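Local coordinates for protein cytochrome P450 RhF (Acinetobacter radioresistens, PDB 6RO8) that probably works as a heme-dependent monooxygenase of the cytochrome P450 family, here reduced to its heme domain, which is associated with peroxygenase activity, at residues T67-V72 against A346-D351; A84-E89 against R321-T326; V317-R322 against F342-S347. All blocks are in the same frame, centred on the assembly; numbering follows the deposited sequence.

Contact 1 (T67-V72 against A346-D351); sequences TRYEDV and ASANHD
Y69 and D351 are joined by a nearly straight bond: the backbone N of Y69 lies 2.6 Å from OD2 of D351, with 172° at the hydrogen. OD2 accepts with its anti lone pair, the one turned away from OD1, and OD1 is itself bound by the N of L353. With CG anti to its own backbone N (chi1 -167°), the D351 side chain reaches out to the start of helix 69-77, where R68 holds the N-cap position and Y69 opens the first turn. Aspartate suits the place, since its short carboxylate can meet one N-H of that turn without a long flexible arm.

The tight part centres on A348, whose CB sits 3.6 Å from CA of Y69 and 4.0 Å from CG2 of V72. A methyl group is small enough to let the two helices come this near. The carbonyl O of A348 approaches the Y69 ring at its edge, 3.5 Å from CD1, while the ring stacks on H354 and its hydroxyl is bound to the carbonyl of E370. At the other end the hydroxyl of S347 gives a hydrogen bond to the carbonyl O of T67, modelled too short for its length to be trusted; OG of S347 is also hydrogen-bonded to NH1 of R50.

The solvent side is looser. E70 is exposed and barely touches the partner segment, and the extended R68 chain passes D351 with NE still 5.0 Å from OD2, its NH2 bonding to the carbonyl of R50 instead. The N-terminal end of helix 69-77, with R68 close by, would probably favour the ionised form of D351, so electrostatics should reinforce the bond that fastens the loop after helix 345-349 to this first turn.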
# COMPACT_ATOMS: atom_id res chain seq x y z
N THR A 67 1.41 -18.34 -0.58
CA THR A 67 2.19 -17.93 -1.74
C THR A 67 1.45 -18.01 -3.07
O THR A 67 1.88 -17.36 -4.02
CB THR A 67 3.46 -18.78 -1.86
OG1 THR A 67 3.11 -20.13 -2.18
CG2 THR A 67 4.28 -18.73 -0.55
N ARG A 68 0.35 -18.76 -3.16
CA ARG A 68 -0.32 -19.04 -4.42
C ARG A 68 -1.53 -18.16 -4.65
O ARG A 68 -2.19 -17.71 -3.71
CB ARG A 68 -0.75 -20.50 -4.48
CG ARG A 68 0.40 -21.42 -4.80
CD ARG A 68 -0.10 -22.79 -5.11
NE ARG A 68 1.00 -23.60 -5.60
CZ ARG A 68 0.91 -24.90 -5.83
NH1 ARG A 68 -0.24 -25.53 -5.61
NH2 ARG A 68 1.96 -25.58 -6.27
N TYR A 69 -1.86 -17.97 -5.94
CA TYR A 69 -2.94 -17.05 -6.32
C TYR A 69 -4.29 -17.52 -5.79
O TYR A 69 -5.03 -16.74 -5.18
CB TYR A 69 -2.97 -16.88 -7.84
CG TYR A 69 -4.09 -15.95 -8.31
CD1 TYR A 69 -3.88 -14.59 -8.43
CD2 TYR A 69 -5.36 -16.45 -8.59
CE1 TYR A 69 -4.89 -13.75 -8.82
CE2 TYR A 69 -6.37 -15.61 -8.99
CZ TYR A 69 -6.13 -14.27 -9.11
OH TYR A 69 -7.15 -13.43 -9.51
N GLU A 70 -4.63 -18.79 -6.00
CA GLU A 70 -5.95 -19.26 -5.57
C GLU A 70 -6.10 -19.24 -4.05
O GLU A 70 -7.15 -18.85 -3.54
CB GLU A 70 -6.22 -20.66 -6.12
CG GLU A 70 -6.58 -20.71 -7.60
CD GLU A 70 -7.77 -19.82 -7.98
OE1 GLU A 70 -8.62 -19.52 -7.12
OE2 GLU A 70 -7.85 -19.42 -9.17
N ASP A 71 -5.05 -19.63 -3.30
CA ASP A 71 -5.14 -19.59 -1.84
C ASP A 71 -5.34 -18.17 -1.34
O ASP A 71 -6.23 -17.91 -0.51
CB ASP A 71 -3.87 -20.18 -1.20
CG ASP A 71 -3.60 -21.61 -1.59
OD1 ASP A 71 -4.57 -22.38 -1.80
OD2 ASP A 71 -2.40 -21.97 -1.68
N VAL A 72 -4.50 -17.23 -1.82
CA VAL A 72 -4.60 -15.84 -1.37
C VAL A 72 -5.98 -15.28 -1.67
O VAL A 72 -6.62 -14.64 -0.82
CB VAL A 72 -3.48 -14.99 -1.99
CG1 VAL A 72 -3.71 -13.47 -1.75
CG2 VAL A 72 -2.10 -15.45 -1.47
N ALA A 346 2.28 -10.17 -3.85
CA ALA A 346 3.34 -10.20 -4.86
C ALA A 346 3.56 -11.62 -5.37
O ALA A 346 3.74 -11.83 -6.57
CB ALA A 346 4.64 -9.64 -4.27
N SER A 347 3.54 -12.60 -4.47
CA SER A 347 3.74 -13.99 -4.87
C SER A 347 2.57 -14.50 -5.68
O SER A 347 2.75 -15.21 -6.68
CB SER A 347 3.93 -14.86 -3.63
OG SER A 347 4.00 -16.21 -3.99
N ALA A 348 1.35 -14.16 -5.25
CA ALA A 348 0.16 -14.62 -5.95
C ALA A 348 0.11 -14.04 -7.36
O ALA A 348 -0.38 -14.70 -8.29
CB ALA A 348 -1.09 -14.22 -5.17
N ASN A 349 0.59 -12.80 -7.51
CA ASN A 349 0.60 -12.14 -8.80
C ASN A 349 1.67 -12.68 -9.72
O ASN A 349 1.62 -12.41 -10.93
CB ASN A 349 0.76 -10.64 -8.62
CG ASN A 349 -0.46 -10.00 -7.96
OD1 ASN A 349 -1.52 -10.63 -7.85
ND2 ASN A 349 -0.32 -8.73 -7.54
N HIS A 350 2.62 -13.45 -9.18
CA HIS A 350 3.61 -14.13 -10.01
C HIS A 350 3.36 -15.63 -10.05
O HIS A 350 4.28 -16.41 -10.36
CB HIS A 350 5.01 -13.82 -9.50
CG HIS A 350 5.47 -12.44 -9.85
ND1 HIS A 350 6.44 -12.20 -10.80
CD2 HIS A 350 5.06 -11.23 -9.41
CE1 HIS A 350 6.63 -10.90 -10.90
NE2 HIS A 350 5.79 -10.28 -10.09
N ASP A 351 2.14 -16.05 -9.71
CA ASP A 351 1.77 -17.46 -9.70
C ASP A 351 1.63 -17.95 -11.14
O ASP A 351 0.69 -17.57 -11.86
CB ASP A 351 0.47 -17.66 -8.92
CG ASP A 351 0.18 -19.12 -8.60
OD1 ASP A 351 0.85 -20.01 -9.18
OD2 ASP A 351 -0.72 -19.39 -7.79

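Contact 2 (A84-E89 against R321-T326); sequences ACNALE and RRQVTT. With HEM (protoporphyrin IX containing Fe), chain B.
The carbonyl O of E89 is gripped by both terminal nitrogens of R321, NH1 and NH2, each 2.8 Å away. A bend at chi3 (-76°) turns the guanidinium toward this oxygen, which lies only 3° out of its plane, so the grip is end-on; NH2 approaches in the carbonyl plane on a lone pair, NH1 from above it. NH1 is also hydrogen-bonded to OH of Y63. NH2 adds a weak bond to the O of A87, and the O of N86 lies 3.2 Å above the centre of one guanidinium face. Arginine suits the place because a single flat group can serve several carbonyls of a turning chain. N86 answers from the loop with a weak bond from ND2 to the O of R322.

R322 turns the other way, and its NH2 meets the heme propionate atom O1A at 2.9 Å (165° at the hydrogen), while CB of A84 covers part of a guanidinium face. SG of C85 packs 3.7 Å from CB of Q323, and K340 binds the side chains of both Q323 and E89. Strand 320-324 runs between strands 340-343 and 82-83, loop 84-89 continues from the latter, and helix 187-202 touches R321 through T201 and W202.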
# COMPACT_ATOMS: atom_id res chain seq x y z
N ALA A 84 -9.73 -9.23 9.16
CA ALA A 84 -8.77 -8.18 8.90
C ALA A 84 -8.24 -7.53 10.17
O ALA A 84 -7.49 -6.55 10.06
CB ALA A 84 -9.41 -7.11 8.02
N CYS A 85 -8.59 -8.05 11.35
CA CYS A 85 -8.32 -7.34 12.60
C CYS A 85 -6.84 -7.03 12.77
O CYS A 85 -6.48 -5.96 13.25
CB CYS A 85 -8.86 -8.14 13.78
SG CYS A 85 -8.14 -9.79 14.05
N ASN A 86 -5.97 -7.92 12.31
CA ASN A 86 -4.55 -7.70 12.43
C ASN A 86 -3.95 -6.88 11.28
O ASN A 86 -2.73 -6.69 11.26
CB ASN A 86 -3.82 -9.04 12.53
CG ASN A 86 -3.96 -9.87 11.27
OD1 ASN A 86 -4.91 -9.70 10.50
ND2 ASN A 86 -3.00 -10.75 11.04
N ALA A 87 -4.76 -6.38 10.34
CA ALA A 87 -4.19 -5.76 9.14
C ALA A 87 -3.33 -4.54 9.48
O ALA A 87 -2.42 -4.21 8.71
CB ALA A 87 -5.29 -5.37 8.15
N LEU A 88 -3.60 -3.86 10.60
CA LEU A 88 -2.79 -2.72 11.01
C LEU A 88 -2.08 -2.96 12.34
O LEU A 88 -1.56 -2.02 12.95
CB LEU A 88 -3.64 -1.46 11.09
CG LEU A 88 -4.34 -1.01 9.81
CD1 LEU A 88 -5.26 0.15 10.15
CD2 LEU A 88 -3.33 -0.63 8.67
N GLU A 89 -2.04 -4.22 12.77
CA GLU A 89 -1.40 -4.60 14.01
C GLU A 89 0.12 -4.48 13.90
O GLU A 89 0.71 -4.75 12.86
CB GLU A 89 -1.82 -6.03 14.33
CG GLU A 89 -1.18 -6.69 15.53
CD GLU A 89 -1.59 -8.14 15.60
OE1 GLU A 89 -0.87 -8.99 15.03
OE2 GLU A 89 -2.66 -8.42 16.16
N ARG A 321 -2.36 -9.07 5.51
CA ARG A 321 -2.45 -9.99 6.65
C ARG A 321 -3.89 -10.32 7.01
O ARG A 321 -4.82 -9.52 6.81
CB ARG A 321 -1.74 -9.40 7.86
CG ARG A 321 -0.24 -9.23 7.69
CD ARG A 321 0.36 -8.66 8.96
NE ARG A 321 0.09 -7.23 9.09
CZ ARG A 321 0.31 -6.51 10.18
NH1 ARG A 321 0.80 -7.08 11.30
NH2 ARG A 321 0.03 -5.20 10.14
N ARG A 322 -4.07 -11.52 7.54
CA ARG A 322 -5.36 -11.98 8.04
C ARG A 322 -5.13 -12.70 9.36
O ARG A 322 -4.03 -13.18 9.64
CB ARG A 322 -6.07 -12.91 7.04
CG ARG A 322 -6.67 -12.20 5.84
CD ARG A 322 -7.63 -11.13 6.31
NE ARG A 322 -8.38 -10.53 5.21
CZ ARG A 322 -8.16 -9.31 4.72
NH1 ARG A 322 -7.19 -8.56 5.22
NH2 ARG A 322 -8.91 -8.85 3.73
N GLN A 323 -6.18 -12.76 10.17
CA GLN A 323 -6.15 -13.56 11.40
C GLN A 323 -7.30 -14.54 11.37
O GLN A 323 -8.41 -14.21 10.96
CB GLN A 323 -6.25 -12.70 12.66
CG GLN A 323 -5.74 -13.46 13.87
CD GLN A 323 -5.62 -12.61 15.11
OE1 GLN A 323 -4.80 -11.70 15.18
NE2 GLN A 323 -6.43 -12.92 16.11
N VAL A 324 -7.02 -15.75 11.82
CA VAL A 324 -7.99 -16.85 11.76
C VAL A 324 -8.85 -16.82 13.03
O VAL A 324 -8.33 -16.72 14.16
CB VAL A 324 -7.26 -18.19 11.59
CG1 VAL A 324 -8.23 -19.36 11.63
CG2 VAL A 324 -6.46 -18.17 10.28
N THR A 325 -10.17 -16.89 12.84
CA THR A 325 -11.14 -16.73 13.92
C THR A 325 -11.77 -18.05 14.37
O THR A 325 -12.20 -18.15 15.52
CB THR A 325 -12.25 -15.78 13.47
OG1 THR A 325 -12.80 -16.25 12.23
CG2 THR A 325 -11.70 -14.36 13.28
N THR A 326 -11.85 -19.04 13.49
CA THR A 326 -12.22 -20.40 13.86
C THR A 326 -11.33 -21.35 13.08
O THR A 326 -10.79 -20.98 12.04
CB THR A 326 -13.70 -20.71 13.57
OG1 THR A 326 -14.02 -22.04 14.04
CG2 THR A 326 -13.96 -20.61 12.07
CHA HEM B . -7.88 -1.24 1.21
CHB HEM B . -3.87 -1.38 -1.55
CHC HEM B . -4.33 3.36 -2.63
CHD HEM B . -8.04 3.54 0.50
C1A HEM B . -6.74 -1.70 0.57
C2A HEM B . -6.18 -3.04 0.64
C3A HEM B . -5.09 -3.07 -0.11
C4A HEM B . -4.89 -1.76 -0.69
CMA HEM B . -4.20 -4.32 -0.31
CAA HEM B . -6.76 -4.23 1.44
CBA HEM B . -7.55 -5.08 0.46
CGA HEM B . -8.23 -6.23 1.14
O1A HEM B . -8.06 -6.39 2.38
O2A HEM B . -8.95 -6.98 0.44
C1B HEM B . -3.70 -0.15 -2.15
C2B HEM B . -2.75 0.15 -3.20
C3B HEM B . -2.87 1.47 -3.50
C4B HEM B . -3.90 2.04 -2.64
CMB HEM B . -1.80 -0.91 -3.83
CAB HEM B . -2.13 2.32 -4.55
CBB HEM B . -1.35 1.84 -5.53
C1C HEM B . -5.38 3.83 -1.87
C2C HEM B . -5.88 5.19 -1.81
C3C HEM B . -6.91 5.21 -0.94
C4C HEM B . -7.09 3.88 -0.43
CMC HEM B . -5.30 6.37 -2.63
CAC HEM B . -7.84 6.36 -0.46
CBC HEM B . -7.70 7.62 -0.87
C1D HEM B . -8.31 2.29 0.99
C2D HEM B . -9.34 1.96 1.95
C3D HEM B . -9.31 0.65 2.14
C4D HEM B . -8.25 0.08 1.30
CMD HEM B . -10.30 2.94 2.64
CAD HEM B . -10.23 -0.11 3.12
CBD HEM B . -11.54 -0.53 2.46
CGD HEM B . -12.17 -1.63 3.29
O1D HEM B . -11.58 -2.01 4.32
O2D HEM B . -13.25 -2.15 2.91
NA HEM B . -5.91 -0.95 -0.24
NB HEM B . -4.37 1.02 -1.83
NC HEM B . -6.14 3.07 -1.01
ND HEM B . -7.67 1.12 0.61
FE HEM B . -6.03 1.10 -0.63
O HOH W 1 -0.59 -5.53 7.41
O HOH W 2 -4.78 1.45 1.27

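Contact 3 (V317-R322 against F342-S347); sequences VVAWRR and FLVSAS. With HEM (protoporphyrin IX containing Fe), chain B; HIS (histidine), chain C.
L343 and W320 form an antiparallel hydrogen-bonded pair, with L343 N 2.6 Å from W320 O and W320 N 3.0 Å from L343 O. The L343 side chain starts against this bridge: its CB is 3.5 Å from W320 O. CG, anti to the carbonyl carbon and beside the backbone N (chi1 -77°), turns its branches to the aliphatic stem of R322, CD1 at 3.9 Å and CD2 at 4.0 Å from CG of R322, with I75 and F76 of helix 69-77 also touching the side chain. A branched leucine suits this apolar layer between strand and helix.

W320 leaves on the same sheet face as L343 but runs toward the cofactor. One face of its indole is covered by the heme methyl CMA, NE1 lies near the propionate carbon CAA, and CH2 reaches CB of the bound histidine. On the other sheet face F342 lies alongside R321, pointing the same way, with ring and guanidinium planes 19° apart; CE1 of F342 meets CG of R321, and CD1 of F342 lies 4.0 Å from CB of A319.

Beyond the bridge V344 is the centre of an inverse gamma turn and the N-cap of helix 345-349, whose A346 N bonds V318 O (3.0 Å). The small CB of A346 rests on CB of V318, 3.7 Å away. A strand pair beside one heme propionate, leading into this short helix, belongs to the P450 fold, where the strands are part of the β1 sheet and the helix is K′.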
# COMPACT_ATOMS: atom_id res chain seq x y z
N VAL A 317 1.82 -2.80 -2.62
CA VAL A 317 1.52 -3.74 -1.55
C VAL A 317 1.94 -5.13 -2.01
O VAL A 317 1.42 -5.66 -3.00
CB VAL A 317 0.03 -3.72 -1.17
CG1 VAL A 317 -0.25 -4.78 -0.10
CG2 VAL A 317 -0.36 -2.32 -0.67
N VAL A 318 2.89 -5.73 -1.30
CA VAL A 318 3.42 -7.05 -1.65
C VAL A 318 2.95 -8.14 -0.71
O VAL A 318 3.10 -9.33 -1.05
CB VAL A 318 4.96 -7.04 -1.70
CG1 VAL A 318 5.46 -6.16 -2.88
CG2 VAL A 318 5.53 -6.55 -0.37
N ALA A 319 2.40 -7.80 0.46
CA ALA A 319 1.91 -8.78 1.43
C ALA A 319 0.92 -8.10 2.37
O ALA A 319 1.21 -7.03 2.91
CB ALA A 319 3.06 -9.36 2.25
N TRP A 320 -0.24 -8.71 2.56
CA TRP A 320 -1.24 -8.23 3.50
C TRP A 320 -1.56 -9.37 4.48
O TRP A 320 -1.08 -10.50 4.34
CB TRP A 320 -2.49 -7.74 2.75
CG TRP A 320 -3.19 -6.58 3.40
CD1 TRP A 320 -4.50 -6.54 3.80
CD2 TRP A 320 -2.62 -5.31 3.75
NE1 TRP A 320 -4.79 -5.32 4.38
CE2 TRP A 320 -3.66 -4.54 4.36
CE3 TRP A 320 -1.35 -4.74 3.61
CZ2 TRP A 320 -3.46 -3.24 4.82
CZ3 TRP A 320 -1.15 -3.44 4.09
CH2 TRP A 320 -2.20 -2.71 4.68
N ARG A 321 -2.36 -9.07 5.51
CA ARG A 321 -2.45 -9.99 6.65
C ARG A 321 -3.89 -10.32 7.01
O ARG A 321 -4.82 -9.52 6.81
CB ARG A 321 -1.74 -9.40 7.86
CG ARG A 321 -0.24 -9.23 7.69
CD ARG A 321 0.36 -8.66 8.96
NE ARG A 321 0.09 -7.23 9.09
CZ ARG A 321 0.31 -6.51 10.18
NH1 ARG A 321 0.80 -7.08 11.30
NH2 ARG A 321 0.03 -5.20 10.14
N ARG A 322 -4.07 -11.52 7.54
CA ARG A 322 -5.36 -11.98 8.04
C ARG A 322 -5.13 -12.70 9.36
O ARG A 322 -4.03 -13.18 9.64
CB ARG A 322 -6.07 -12.91 7.04
CG ARG A 322 -6.67 -12.20 5.84
CD ARG A 322 -7.63 -11.13 6.31
NE ARG A 322 -8.38 -10.53 5.21
CZ ARG A 322 -8.16 -9.31 4.72
NH1 ARG A 322 -7.19 -8.56 5.22
NH2 ARG A 322 -8.91 -8.85 3.73
N PHE A 342 0.14 -14.30 6.50
CA PHE A 342 0.62 -13.36 5.49
C PHE A 342 0.10 -13.81 4.13
O PHE A 342 0.41 -14.92 3.68
CB PHE A 342 2.14 -13.28 5.47
CG PHE A 342 2.69 -12.12 6.22
CD1 PHE A 342 2.35 -10.83 5.85
CD2 PHE A 342 3.49 -12.31 7.33
CE1 PHE A 342 2.83 -9.74 6.56
CE2 PHE A 342 3.97 -11.23 8.05
CZ PHE A 342 3.63 -9.95 7.67
N LEU A 343 -0.72 -12.97 3.51
CA LEU A 343 -1.18 -13.20 2.14
C LEU A 343 -0.19 -12.49 1.23
O LEU A 343 -0.28 -11.27 1.05
CB LEU A 343 -2.58 -12.65 1.95
CG LEU A 343 -3.79 -13.43 2.48
CD1 LEU A 343 -3.68 -13.75 3.96
CD2 LEU A 343 -5.09 -12.68 2.17
N VAL A 344 0.76 -13.22 0.64
CA VAL A 344 1.85 -12.56 -0.11
C VAL A 344 1.36 -12.31 -1.53
O VAL A 344 1.61 -13.10 -2.45
CB VAL A 344 3.15 -13.35 -0.06
CG1 VAL A 344 4.25 -12.54 -0.75
CG2 VAL A 344 3.52 -13.61 1.34
N SER A 345 0.70 -11.16 -1.72
CA SER A 345 0.06 -10.86 -3.01
C SER A 345 1.08 -10.69 -4.14
O SER A 345 0.77 -11.01 -5.29
CB SER A 345 -0.81 -9.62 -2.88
OG SER A 345 -0.19 -8.66 -2.06
N ALA A 346 2.28 -10.17 -3.85
CA ALA A 346 3.34 -10.20 -4.86
C ALA A 346 3.56 -11.62 -5.37
O ALA A 346 3.74 -11.83 -6.57
CB ALA A 346 4.64 -9.64 -4.27
N SER A 347 3.54 -12.60 -4.47
CA SER A 347 3.74 -13.99 -4.87
C SER A 347 2.57 -14.50 -5.68
O SER A 347 2.75 -15.21 -6.68
CB SER A 347 3.93 -14.86 -3.63
OG SER A 347 4.00 -16.21 -3.99
CHA HEM B . -7.88 -1.24 1.21
CHB HEM B . -3.87 -1.38 -1.55
CHC HEM B . -4.33 3.36 -2.63
CHD HEM B . -8.04 3.54 0.50
C1A HEM B . -6.74 -1.70 0.57
C2A HEM B . -6.18 -3.04 0.64
C3A HEM B . -5.09 -3.07 -0.11
C4A HEM B . -4.89 -1.76 -0.69
CMA HEM B . -4.20 -4.32 -0.31
CAA HEM B . -6.76 -4.23 1.44
CBA HEM B . -7.55 -5.08 0.46
CGA HEM B . -8.23 -6.23 1.14
O1A HEM B . -8.06 -6.39 2.38
O2A HEM B . -8.95 -6.98 0.44
C1B HEM B . -3.70 -0.15 -2.15
C2B HEM B . -2.75 0.15 -3.20
C3B HEM B . -2.87 1.47 -3.50
C4B HEM B . -3.90 2.04 -2.64
CMB HEM B . -1.80 -0.91 -3.83
CAB HEM B . -2.13 2.32 -4.55
CBB HEM B . -1.35 1.84 -5.53
C1C HEM B . -5.38 3.83 -1.87
C2C HEM B . -5.88 5.19 -1.81
C3C HEM B . -6.91 5.21 -0.94
C4C HEM B . -7.09 3.88 -0.43
CMC HEM B . -5.30 6.37 -2.63
CAC HEM B . -7.84 6.36 -0.46
CBC HEM B . -7.70 7.62 -0.87
C1D HEM B . -8.31 2.29 0.99
C2D HEM B . -9.34 1.96 1.95
C3D HEM B . -9.31 0.65 2.14
C4D HEM B . -8.25 0.08 1.30
CMD HEM B . -10.30 2.94 2.64
CAD HEM B . -10.23 -0.11 3.12
CBD HEM B . -11.54 -0.53 2.46
CGD HEM B . -12.17 -1.63 3.29
O1D HEM B . -11.58 -2.01 4.32
O2D HEM B . -13.25 -2.15 2.91
NA HEM B . -5.91 -0.95 -0.24
NB HEM B . -4.37 1.02 -1.83
NC HEM B . -6.14 3.07 -1.01
ND HEM B . -7.67 1.12 0.61
FE HEM B . -6.03 1.10 -0.63
N HIS C . -1.94 1.37 4.31
CA HIS C . -2.25 0.59 3.11
C HIS C . -2.28 1.47 1.87
O HIS C . -2.64 0.99 0.78
CB HIS C . -3.58 -0.14 3.27
CG HIS C . -4.64 0.68 3.94
ND1 HIS C . -5.90 0.86 3.40
CD2 HIS C . -4.63 1.38 5.10
CE1 HIS C . -6.62 1.62 4.20
NE2 HIS C . -5.87 1.95 5.24
OXT HIS C . -1.95 2.65 1.93
O HOH W 2 -4.78 1.45 1.27

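Contacts 1 and 3 lie with centres 9 Å apart and share A346 and S347, because helix 345-349, which follows strand 340-343, packs against the start of helix 69-77; CD2 of L343 touches the O of V72 at 3.9 Å. Contacts 2 and 3 share R321 and R322 on strand 320-324, with centres 12 Å apart, and CB of A87 packs 3.8 Å from NE1 of W320. Both reach the heme, and the bound histidine lies by W320 and about 4 Å from the L88 side chain. Contact 1 stands back: its centre is 18 Å from that of contact 2, and the V72 side chain is about 9 Å from the heme.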